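Local coordinates for epimerase domain-containing protein (Bacillus cereus HuA2-4, PDB 6ZLK) that interconverts UDP-glucuronic acid and UDP-galacturonic acid by epimerising C4 of the sugar with the help of bound NAD, at residues 94-97 / 98-101; 152-155 / 156-159; 102-105 / 106-109; 36-40 / 41-45. One frame throughout, in Å; residues are numbered along the deposited sequence.

Contact 1: residues 94-97 / 98-101. With NAD (nicotinamide-adenine-dinucleotide), chain E.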
# COMPACT_ATOMS: atom_id res chain seq x y z
N ASP A 94 1.30 -0.51 -16.95
CA ASP A 94 0.21 -1.44 -16.56
C ASP A 94 -0.19 -1.22 -15.09
O ASP A 94 -1.22 -1.77 -14.65
CB ASP A 94 0.62 -2.89 -16.81
CG ASP A 94 0.83 -3.21 -18.27
OD1 ASP A 94 0.11 -2.60 -19.10
OD2 ASP A 94 1.70 -4.04 -18.55
N PHE A 95 0.60 -0.47 -14.32
CA PHE A 95 0.39 -0.37 -12.85
C PHE A 95 -0.86 0.43 -12.48
O PHE A 95 -1.54 0.04 -11.50
CB PHE A 95 1.62 0.28 -12.21
CG PHE A 95 1.60 0.36 -10.70
CD1 PHE A 95 1.43 -0.80 -9.94
CD2 PHE A 95 1.76 1.57 -10.05
CE1 PHE A 95 1.46 -0.74 -8.55
CE2 PHE A 95 1.79 1.63 -8.67
CZ PHE A 95 1.64 0.47 -7.93
N GLN A 96 -1.16 1.52 -13.19
CA GLN A 96 -2.22 2.47 -12.79
C GLN A 96 -3.53 1.71 -12.53
O GLN A 96 -4.18 1.94 -11.52
CB GLN A 96 -2.37 3.62 -13.77
CG GLN A 96 -3.57 4.48 -13.49
CD GLN A 96 -3.40 5.30 -12.25
OE1 GLN A 96 -4.02 5.03 -11.21
NE2 GLN A 96 -2.59 6.35 -12.35
N PRO A 97 -4.02 0.78 -13.39
CA PRO A 97 -5.27 0.09 -13.07
C PRO A 97 -5.25 -0.73 -11.77
O PRO A 97 -6.28 -0.96 -11.20
CB PRO A 97 -5.44 -0.84 -14.29
CG PRO A 97 -4.77 -0.06 -15.38
CD PRO A 97 -3.50 0.42 -14.72
N TYR A 98 -4.09 -1.23 -11.38
CA TYR A 98 -3.96 -1.97 -10.11
C TYR A 98 -4.18 -1.01 -8.95
O TYR A 98 -4.87 -1.35 -7.97
CB TYR A 98 -2.59 -2.60 -9.91
CG TYR A 98 -2.30 -3.78 -10.82
CD1 TYR A 98 -2.02 -3.60 -12.16
CD2 TYR A 98 -2.42 -5.07 -10.35
CE1 TYR A 98 -1.70 -4.69 -12.96
CE2 TYR A 98 -2.10 -6.16 -11.14
CZ TYR A 98 -1.78 -5.97 -12.45
OH TYR A 98 -1.51 -7.06 -13.22
N VAL A 99 -3.64 0.19 -9.07
CA VAL A 99 -3.87 1.17 -7.97
C VAL A 99 -5.36 1.57 -7.91
O VAL A 99 -5.96 1.61 -6.87
CB VAL A 99 -2.96 2.38 -8.17
CG1 VAL A 99 -3.33 3.46 -7.19
CG2 VAL A 99 -1.52 2.01 -8.03
N THR A 100 -5.96 1.91 -9.04
CA THR A 100 -7.34 2.38 -9.07
C THR A 100 -8.28 1.26 -8.60
O THR A 100 -9.10 1.46 -7.74
CB THR A 100 -7.67 2.80 -10.49
OG1 THR A 100 -6.82 3.95 -10.74
CG2 THR A 100 -9.14 3.12 -10.63
N ASN A 101 -8.11 0.07 -9.13
CA ASN A 101 -9.10 -0.99 -8.84
C ASN A 101 -8.77 -1.76 -7.57
O ASN A 101 -9.70 -2.39 -7.04
CB ASN A 101 -9.23 -1.92 -10.04
CG ASN A 101 -9.79 -1.14 -11.20
OD1 ASN A 101 -10.91 -0.65 -11.08
ND2 ASN A 101 -9.00 -0.94 -12.24
PA NAD E . -10.83 -12.17 -11.95
O1A NAD E . -10.07 -11.17 -12.73
O2A NAD E . -11.33 -13.42 -12.61
O5B NAD E . -12.02 -11.55 -11.13
C5B NAD E . -12.02 -10.21 -10.60
C4B NAD E . -13.20 -9.45 -11.16
O4B NAD E . -13.18 -8.11 -10.61
C3B NAD E . -13.20 -9.31 -12.68
O3B NAD E . -14.23 -10.07 -13.31
C2B NAD E . -13.26 -7.79 -12.89
O2B NAD E . -14.06 -7.36 -13.98
C1B NAD E . -13.83 -7.29 -11.56
N9A NAD E . -13.48 -5.93 -11.23
C8A NAD E . -12.22 -5.38 -11.15
N7A NAD E . -12.22 -4.11 -10.83
C5A NAD E . -13.58 -3.79 -10.77
C6A NAD E . -14.27 -2.60 -10.52
N6A NAD E . -13.67 -1.40 -10.35
N1A NAD E . -15.62 -2.65 -10.48
C2A NAD E . -16.24 -3.83 -10.70
N3A NAD E . -15.69 -5.02 -11.00
C4A NAD E . -14.36 -4.93 -11.00
O3 NAD E . -9.81 -12.60 -10.79
PN NAD E . -9.89 -13.85 -9.74
O1N NAD E . -8.82 -14.77 -10.11
O2N NAD E . -11.28 -14.27 -9.64
O5D NAD E . -9.50 -13.11 -8.40
C5D NAD E . -10.51 -12.73 -7.54
C4D NAD E . -9.86 -12.15 -6.32
O4D NAD E . -9.06 -13.15 -5.67
C3D NAD E . -8.95 -10.94 -6.57
O3D NAD E . -9.12 -9.98 -5.52
C2D NAD E . -7.54 -11.52 -6.47
O2D NAD E . -6.58 -10.51 -6.16
C1D NAD E . -7.80 -12.60 -5.42
N1N NAD E . -6.90 -13.74 -5.52
C2N NAD E . -6.96 -14.60 -6.57
C3N NAD E . -6.11 -15.65 -6.63
C7N NAD E . -6.09 -16.57 -7.79
O7N NAD E . -5.29 -17.49 -7.73
N7N NAD E . -6.98 -16.40 -8.78
C4N NAD E . -5.24 -15.89 -5.55
C5N NAD E . -5.08 -14.92 -4.57
C6N NAD E . -5.96 -13.88 -4.54

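Contact 2: residues 152-155 / 156-159. With NAD (nicotinamide-adenine-dinucleotide), chain E.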
# COMPACT_ATOMS: atom_id res chain seq x y z
N THR A 152 -0.25 -3.41 -4.07
CA THR A 152 -1.60 -2.84 -4.09
C THR A 152 -2.59 -3.67 -3.27
O THR A 152 -3.49 -3.09 -2.65
CB THR A 152 -2.13 -2.65 -5.52
OG1 THR A 152 -2.33 -3.91 -6.17
CG2 THR A 152 -1.22 -1.75 -6.32
N LYS A 153 -2.44 -4.99 -3.26
CA LYS A 153 -3.32 -5.88 -2.47
C LYS A 153 -3.03 -5.66 -0.98
O LYS A 153 -3.98 -5.57 -0.19
CB LYS A 153 -3.12 -7.32 -2.93
CG LYS A 153 -3.65 -7.57 -4.35
CD LYS A 153 -5.12 -7.46 -4.53
CE LYS A 153 -5.87 -8.45 -3.66
NZ LYS A 153 -7.33 -8.54 -3.93
N LEU A 154 -1.75 -5.51 -0.64
CA LEU A 154 -1.41 -5.24 0.77
C LEU A 154 -2.00 -3.89 1.18
O LEU A 154 -2.50 -3.79 2.29
CB LEU A 154 0.09 -5.32 0.97
CG LEU A 154 0.56 -5.09 2.41
CD1 LEU A 154 -0.12 -6.03 3.39
CD2 LEU A 154 2.08 -5.20 2.47
N SER A 155 -1.95 -2.87 0.33
CA SER A 155 -2.58 -1.55 0.67
C SER A 155 -4.08 -1.73 0.90
O SER A 155 -4.68 -1.13 1.81
CB SER A 155 -2.35 -0.53 -0.37
OG SER A 155 -0.96 -0.35 -0.53
N GLY A 156 -4.73 -2.62 0.14
CA GLY A 156 -6.15 -2.92 0.38
C GLY A 156 -6.38 -3.51 1.75
O GLY A 156 -7.31 -3.08 2.43
N GLU A 157 -5.52 -4.40 2.23
CA GLU A 157 -5.66 -5.01 3.56
C GLU A 157 -5.46 -3.88 4.57
O GLU A 157 -6.20 -3.80 5.52
CB GLU A 157 -4.59 -6.05 3.88
CG GLU A 157 -4.62 -7.25 2.98
CD GLU A 157 -3.71 -8.34 3.51
OE1 GLU A 157 -3.20 -8.20 4.64
OE2 GLU A 157 -3.49 -9.34 2.79
N HIS A 158 -4.48 -3.01 4.34
CA HIS A 158 -4.20 -1.94 5.33
C HIS A 158 -5.43 -1.04 5.41
O HIS A 158 -5.78 -0.57 6.53
CB HIS A 158 -2.93 -1.17 4.93
CG HIS A 158 -1.66 -1.95 5.11
ND1 HIS A 158 -0.59 -1.76 4.29
CD2 HIS A 158 -1.29 -2.86 6.01
CE1 HIS A 158 0.41 -2.50 4.72
NE2 HIS A 158 0.00 -3.21 5.74
N LEU A 159 -6.06 -0.68 4.29
CA LEU A 159 -7.28 0.14 4.34
C LEU A 159 -8.35 -0.55 5.19
O LEU A 159 -9.00 0.10 6.01
CB LEU A 159 -7.81 0.36 2.92
CG LEU A 159 -7.03 1.40 2.13
CD1 LEU A 159 -7.48 1.38 0.67
CD2 LEU A 159 -7.21 2.78 2.74
PA NAD E . -10.83 -12.17 -11.95
O1A NAD E . -10.07 -11.17 -12.73
O2A NAD E . -11.33 -13.42 -12.61
O5B NAD E . -12.02 -11.55 -11.13
C5B NAD E . -12.02 -10.21 -10.60
C4B NAD E . -13.20 -9.45 -11.16
O4B NAD E . -13.18 -8.11 -10.61
C3B NAD E . -13.20 -9.31 -12.68
O3B NAD E . -14.23 -10.07 -13.31
C2B NAD E . -13.26 -7.79 -12.89
O2B NAD E . -14.06 -7.36 -13.98
C1B NAD E . -13.83 -7.29 -11.56
N9A NAD E . -13.48 -5.93 -11.23
C8A NAD E . -12.22 -5.38 -11.15
N7A NAD E . -12.22 -4.11 -10.83
C5A NAD E . -13.58 -3.79 -10.77
C6A NAD E . -14.27 -2.60 -10.52
N6A NAD E . -13.67 -1.40 -10.35
N1A NAD E . -15.62 -2.65 -10.48
C2A NAD E . -16.24 -3.83 -10.70
N3A NAD E . -15.69 -5.02 -11.00
C4A NAD E . -14.36 -4.93 -11.00
O3 NAD E . -9.81 -12.60 -10.79
PN NAD E . -9.89 -13.85 -9.74
O1N NAD E . -8.82 -14.77 -10.11
O2N NAD E . -11.28 -14.27 -9.64
O5D NAD E . -9.50 -13.11 -8.40
C5D NAD E . -10.51 -12.73 -7.54
C4D NAD E . -9.86 -12.15 -6.32
O4D NAD E . -9.06 -13.15 -5.67
C3D NAD E . -8.95 -10.94 -6.57
O3D NAD E . -9.12 -9.98 -5.52
C2D NAD E . -7.54 -11.52 -6.47
O2D NAD E . -6.58 -10.51 -6.16
C1D NAD E . -7.80 -12.60 -5.42
N1N NAD E . -6.90 -13.74 -5.52
C2N NAD E . -6.96 -14.60 -6.57
C3N NAD E . -6.11 -15.65 -6.63
C7N NAD E . -6.09 -16.57 -7.79
O7N NAD E . -5.29 -17.49 -7.73
N7N NAD E . -6.98 -16.40 -8.78
C4N NAD E . -5.24 -15.89 -5.55
C5N NAD E . -5.08 -14.92 -4.57
C6N NAD E . -5.96 -13.88 -4.54

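Contact 3: residues 102-105 / 106-109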
# COMPACT_ATOMS: atom_id res chain seq x y z
N ASN A 102 -7.54 -1.76 -7.07
CA ASN A 102 -7.20 -2.56 -5.88
C ASN A 102 -7.16 -1.65 -4.65
O ASN A 102 -7.37 -2.20 -3.53
CB ASN A 102 -5.89 -3.33 -6.01
CG ASN A 102 -5.93 -4.37 -7.13
OD1 ASN A 102 -7.00 -4.55 -7.74
ND2 ASN A 102 -4.80 -4.94 -7.46
N ILE A 103 -6.87 -0.35 -4.80
CA ILE A 103 -6.77 0.58 -3.64
C ILE A 103 -7.98 1.51 -3.60
O ILE A 103 -8.71 1.50 -2.60
CB ILE A 103 -5.44 1.34 -3.65
CG1 ILE A 103 -4.25 0.40 -3.78
CG2 ILE A 103 -5.33 2.18 -2.39
CD1 ILE A 103 -2.91 1.04 -3.74
N MET A 104 -8.22 2.27 -4.67
CA MET A 104 -9.31 3.27 -4.64
C MET A 104 -10.67 2.56 -4.49
O MET A 104 -11.51 3.01 -3.70
CB MET A 104 -9.35 4.16 -5.89
CG MET A 104 -8.27 5.17 -5.94
SD MET A 104 -8.42 6.38 -4.61
CE MET A 104 -10.14 6.78 -4.49
N VAL A 105 -10.89 1.44 -5.16
CA VAL A 105 -12.17 0.70 -5.03
C VAL A 105 -12.37 0.25 -3.58
O VAL A 105 -13.47 0.35 -3.05
CB VAL A 105 -12.17 -0.49 -6.02
CG1 VAL A 105 -13.16 -1.55 -5.63
CG2 VAL A 105 -12.51 0.03 -7.40
N THR A 106 -11.33 -0.25 -2.96
CA THR A 106 -11.45 -0.76 -1.59
C THR A 106 -11.77 0.41 -0.65
O THR A 106 -12.67 0.27 0.19
CB THR A 106 -10.17 -1.50 -1.16
OG1 THR A 106 -9.97 -2.64 -2.01
CG2 THR A 106 -10.23 -2.00 0.25
N GLN A 107 -11.09 1.52 -0.84
CA GLN A 107 -11.38 2.70 0.02
C GLN A 107 -12.84 3.11 -0.18
O GLN A 107 -13.51 3.44 0.83
CB GLN A 107 -10.42 3.84 -0.27
CG GLN A 107 -10.60 4.99 0.71
CD GLN A 107 -11.30 6.18 0.11
OE1 GLN A 107 -11.80 6.12 -1.00
NE2 GLN A 107 -11.35 7.25 0.89
N GLN A 108 -13.32 3.20 -1.40
CA GLN A 108 -14.70 3.67 -1.62
C GLN A 108 -15.71 2.71 -0.97
O GLN A 108 -16.73 3.18 -0.40
CB GLN A 108 -14.99 3.82 -3.11
CG GLN A 108 -14.24 4.97 -3.76
CD GLN A 108 -15.04 5.56 -4.92
OE1 GLN A 108 -16.01 4.98 -5.40
NE2 GLN A 108 -14.61 6.70 -5.41
N LEU A 109 -15.51 1.42 -1.12
CA LEU A 109 -16.40 0.43 -0.46
C LEU A 109 -16.37 0.62 1.05
O LEU A 109 -17.44 0.68 1.64
CB LEU A 109 -16.00 -0.99 -0.82
CG LEU A 109 -16.34 -1.40 -2.24
CD1 LEU A 109 -15.68 -2.71 -2.51
CD2 LEU A 109 -17.86 -1.54 -2.44

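Contact 4: residues 36-40 / 41-45. With NAD (nicotinamide-adenine-dinucleotide), chain E.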
# COMPACT_ATOMS: atom_id res chain seq x y z
N GLY A 36 -9.89 -6.38 -16.43
CA GLY A 36 -8.78 -7.24 -16.09
C GLY A 36 -8.44 -8.24 -17.19
O GLY A 36 -8.79 -8.09 -18.35
N PRO A 37 -7.69 -9.28 -16.86
CA PRO A 37 -7.06 -10.09 -17.90
C PRO A 37 -7.98 -11.05 -18.66
O PRO A 37 -7.64 -11.43 -19.75
CB PRO A 37 -5.96 -10.82 -17.13
CG PRO A 37 -6.49 -10.90 -15.69
CD PRO A 37 -7.20 -9.60 -15.49
N THR A 38 -9.11 -11.43 -18.08
CA THR A 38 -10.03 -12.39 -18.71
C THR A 38 -10.96 -11.61 -19.61
O THR A 38 -11.63 -10.71 -19.17
CB THR A 38 -10.84 -13.19 -17.70
OG1 THR A 38 -9.82 -13.74 -16.86
CG2 THR A 38 -11.68 -14.23 -18.40
N PRO A 39 -11.03 -11.94 -20.92
CA PRO A 39 -11.98 -11.24 -21.77
C PRO A 39 -13.42 -11.53 -21.32
O PRO A 39 -13.72 -12.62 -20.80
CB PRO A 39 -11.69 -11.79 -23.17
CG PRO A 39 -10.91 -13.06 -22.97
CD PRO A 39 -10.23 -12.95 -21.62
N ALA A 40 -14.32 -10.59 -21.59
CA ALA A 40 -15.73 -10.60 -21.13
C ALA A 40 -16.46 -11.78 -21.72
O ALA A 40 -17.42 -12.30 -21.10
CB ALA A 40 -16.44 -9.35 -21.52
N THR A 41 -16.05 -12.18 -22.92
CA THR A 41 -16.68 -13.27 -23.65
C THR A 41 -16.66 -14.54 -22.79
O THR A 41 -17.57 -15.36 -22.95
CB THR A 41 -15.97 -13.37 -25.01
OG1 THR A 41 -16.93 -14.09 -25.79
CG2 THR A 41 -14.60 -13.98 -24.86
N LEU A 42 -15.70 -14.69 -21.86
CA LEU A 42 -15.62 -15.91 -21.01
C LEU A 42 -16.47 -15.77 -19.75
O LEU A 42 -16.59 -16.77 -19.05
CB LEU A 42 -14.18 -16.22 -20.61
CG LEU A 42 -13.25 -16.65 -21.73
CD1 LEU A 42 -11.83 -16.84 -21.21
CD2 LEU A 42 -13.76 -17.92 -22.40
N LYS A 43 -17.02 -14.59 -19.48
CA LYS A 43 -17.71 -14.28 -18.21
C LYS A 43 -19.22 -14.19 -18.36
O LYS A 43 -19.94 -14.37 -17.36
CB LYS A 43 -17.19 -12.95 -17.68
CG LYS A 43 -15.70 -12.91 -17.46
CD LYS A 43 -15.27 -11.58 -16.83
CE LYS A 43 -13.81 -11.56 -16.39
NZ LYS A 43 -13.38 -10.16 -16.15
N THR A 44 -19.73 -13.86 -19.55
CA THR A 44 -21.15 -13.54 -19.67
C THR A 44 -22.03 -14.77 -19.42
O THR A 44 -23.10 -14.62 -18.84
CB THR A 44 -21.44 -12.90 -21.02
OG1 THR A 44 -20.86 -13.72 -22.02
CG2 THR A 44 -20.86 -11.50 -21.10
N GLY A 45 -21.61 -15.93 -19.90
CA GLY A 45 -22.37 -17.18 -19.74
C GLY A 45 -22.71 -17.43 -18.28
O GLY A 45 -23.84 -17.79 -17.98
PA NAD E . -10.83 -12.17 -11.95
O1A NAD E . -10.07 -11.17 -12.73
O2A NAD E . -11.33 -13.42 -12.61
O5B NAD E . -12.02 -11.55 -11.13
C5B NAD E . -12.02 -10.21 -10.60
C4B NAD E . -13.20 -9.45 -11.16
O4B NAD E . -13.18 -8.11 -10.61
C3B NAD E . -13.20 -9.31 -12.68
O3B NAD E . -14.23 -10.07 -13.31
C2B NAD E . -13.26 -7.79 -12.89
O2B NAD E . -14.06 -7.36 -13.98
C1B NAD E . -13.83 -7.29 -11.56
N9A NAD E . -13.48 -5.93 -11.23
C8A NAD E . -12.22 -5.38 -11.15
N7A NAD E . -12.22 -4.11 -10.83
C5A NAD E . -13.58 -3.79 -10.77
C6A NAD E . -14.27 -2.60 -10.52
N6A NAD E . -13.67 -1.40 -10.35
N1A NAD E . -15.62 -2.65 -10.48
C2A NAD E . -16.24 -3.83 -10.70
N3A NAD E . -15.69 -5.02 -11.00
C4A NAD E . -14.36 -4.93 -11.00
O3 NAD E . -9.81 -12.60 -10.79
PN NAD E . -9.89 -13.85 -9.74
O1N NAD E . -8.82 -14.77 -10.11
O2N NAD E . -11.28 -14.27 -9.64
O5D NAD E . -9.50 -13.11 -8.40
C5D NAD E . -10.51 -12.73 -7.54
C4D NAD E . -9.86 -12.15 -6.32
O4D NAD E . -9.06 -13.15 -5.67
C3D NAD E . -8.95 -10.94 -6.57
O3D NAD E . -9.12 -9.98 -5.52
C2D NAD E . -7.54 -11.52 -6.47
O2D NAD E . -6.58 -10.51 -6.16
C1D NAD E . -7.80 -12.60 -5.42
N1N NAD E . -6.90 -13.74 -5.52
C2N NAD E . -6.96 -14.60 -6.57
C3N NAD E . -6.11 -15.65 -6.63
C7N NAD E . -6.09 -16.57 -7.79
O7N NAD E . -5.29 -17.49 -7.73
N7N NAD E . -6.98 -16.40 -8.78
C4N NAD E . -5.24 -15.89 -5.55
C5N NAD E . -5.08 -14.92 -4.57
C6N NAD E . -5.96 -13.88 -4.54
O HOH W 1 -10.54 -10.42 -15.43
O HOH W 2 -13.53 -9.07 -18.63

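Contact 1: residues 94-97 / 98-101
Asn-101 grips one carbonyl twice and still has an atom left for the cofactor. Pro-97 O receives the backbone N of Asn-101 in the helical bond and, from the same residue, the amide ND2, also at 2.9 Å from Pro-97 O. Chi1 of -64° sets the amide beside its own backbone N, close enough for ND2 to fold back onto that oxygen, though the bond is bent, with an N-H...O angle of 131°. With ND2 held there, the rotation of the amide is largely fixed and OD1 faces the adenine of NAD, accepting from N6A at 3.0 Å. A helix side chain thus reads the exocyclic amino group of the adenine.

On another side of this first turn, Val-99 lays its methyl CG2 over a face of the Phe-95 ring, 3.7 Å from the centroid and nearer the CE2-CZ rim, a CH-pi contact. Phe-95 reaches it with CG anti to the backbone N (chi1 -176°). Gln-96 bends at chi2 so that OE1 comes within 3.0 Å of the hydroxyl OG1 of Thr-100, a weak polar contact. The Tyr-98 ring offers its edge to Asp-94 O, which lies in the ring plane 3.2 Å from CD1, while its hydroxyl bonds to Gly-86 O and Thr-89.

This is the start of helix 96-113, the crossover between parallel strands 77-80 and 120-126 in the Rossmann-type domain. Phe-95 and Tyr-98 pack against helix 148-167, whereas Val-99 meets Val-99 of the second subunit.

Contact 2: residues 152-155 / 156-159
Leu-154 lies over one face of the His-158 imidazole one turn further along, its CD1 methyl 4.0 Å from the ring centroid and 29° off the normal, a CH-pi contact. Both sit on helix 148-167, which carries the Tyr-X-X-X-Lys motif of short-chain dehydrogenases and their epimerase relatives, here Tyr-149 and Lys-153. The overlap centres on CE1 and NE2, and Leu-154 CG comes within 3.5 Å of His-158 CE1. The leucine gets there because CG stands anti to its backbone N (chi1 -179°), which swings the branch along the helix toward the ring. Leu-154 O lies over the same face, 3.3 Å above the plane near the rim, while accepting the helical bond from His-158 N. Across the dimer Leu-154 also packs on His-158 of the second subunit, and His-158 on that subunit's Leu-154, so the pair belongs to the dimer interface.

Glu-157 leaves the helix in another direction, its carboxylate held by a salt bridge to Arg-175 and a hydrogen bond to Ser-125. Lys-153 points toward the cofactor. Its chain is bent at chi2 and chi3, and NZ hydrogen-bonds both hydroxyls of the nicotinamide ribose, O3D at 2.8 Å and O2D at 3.1 Å, with Ile-124 O as a further partner. The methylene before it follows closely: Lys-153 CE is 3.3 Å from NAD O2D.

Contact 3: residues 102-105 / 106-109
Val-105 and Leu-109 run side by side and point the same way, Val-105 CG1 reaching Leu-109 CD1 at 4.2 Å. One helical turn separates them, and the leucine stem also leans over the carbonyl below, its CG 3.5 Å from Val-105 O. Round the helix a second pair repeats the parallel arrangement: Met-104 and Gln-107 lie alongside each other, and the methyl CE of the methionine, folded back through bends at chi2 and chi3, comes to 3.9 Å from Gln-107 OE1. At the other end of that amide NE2 bonds to Gly-92 O of the second subunit, which helps set the direction of the amide.

Thr-106 is turned differently. The helix widens into a pi-type turn at 102-104, and Asn-102 O lies too far from Thr-106 N for the usual backbone bond. The threonine hydroxyl takes up that place, OG1 lying 3.0 Å from Asn-102 O, although its one proton could also go elsewhere. Chi1 of -62° puts OG1 beside the backbone N, on the side of that carbonyl, and His-80 NE2 is its other partner. Beyond the widened turn regular bonding resumes, Gln-107 N to Ile-103 O at 3.0 Å. The amide of Asn-102 is bound outside this stretch, OD1 to Ile-84 N and ND2 to Thr-152 OG1.

The middle of helix 96-113 lies among several elements: Val-105 touches NAD and, with Leu-109, strand 77-80; Thr-106 rests on strand 120-126; and Ile-103 packs against helix 148-167 and against Ile-103 of the second subunit.

Contact 4: residues 36-40 / 41-45
Leu-42 N bonds back to Pro-39 O at 3.1 Å and Lys-43 N to Ala-40 O at 2.8 Å, two overlapping turns after an extended Thr-38. Each is closed by an i to i+3 bond, and together they lead from the loop after strand 27-31 into helix 44-51.

The turns bring Leu-42 and Lys-43 beside Thr-38. Thr-38 and Leu-42 cross at about a right angle, the methyls CG2 and CD1 meeting at 3.8 Å, while Thr-38 CB rests 3.6 Å from Lys-43 CE. Lys-43 stretches out fully beyond CG (chi2 -176°), a straight arm laid past the threonine so that its NZ reaches NAD O3B of the adenosine ribose at 3.0 Å. Two waters also bond to NZ. One accepts from Thr-38 N as well and lies 2.8 Å from the phosphate oxygen O1A of NAD; the other bridges NZ to Thr-38 O, 2.6 Å from that oxygen.

A lysine so placed probably gives the ribose hydroxyl a charged donor, and its ammonium, linked through water to the pyrophosphate, may well offset part of the phosphate charge.

Contacts 1 and 3 follow one another into and along helix 96-113, and contact 2 lies beside them on helix 148-167. Contact 1 touches contact 2 where Phe-95 CE1 meets Thr-152 CG2 at 3.6 Å; contacts 2 and 3 join through Thr-152 and Asn-102. All three face the second subunit, with contacts 2 and 3 buried and contact 1 only partly so. Contact 4 stands apart, a partly buried loop leading into helix 44-51, its centre about 19 Å from that of contact 1. NAD unites what the fold separates: contact 1 meets its adenine through an amide, contact 2 the nicotinamide ribose through a lysine, contact 4 the adenosine ribose through a lysine and a phosphate oxygen through water, whereas contact 3 offers it the apolar Val-105.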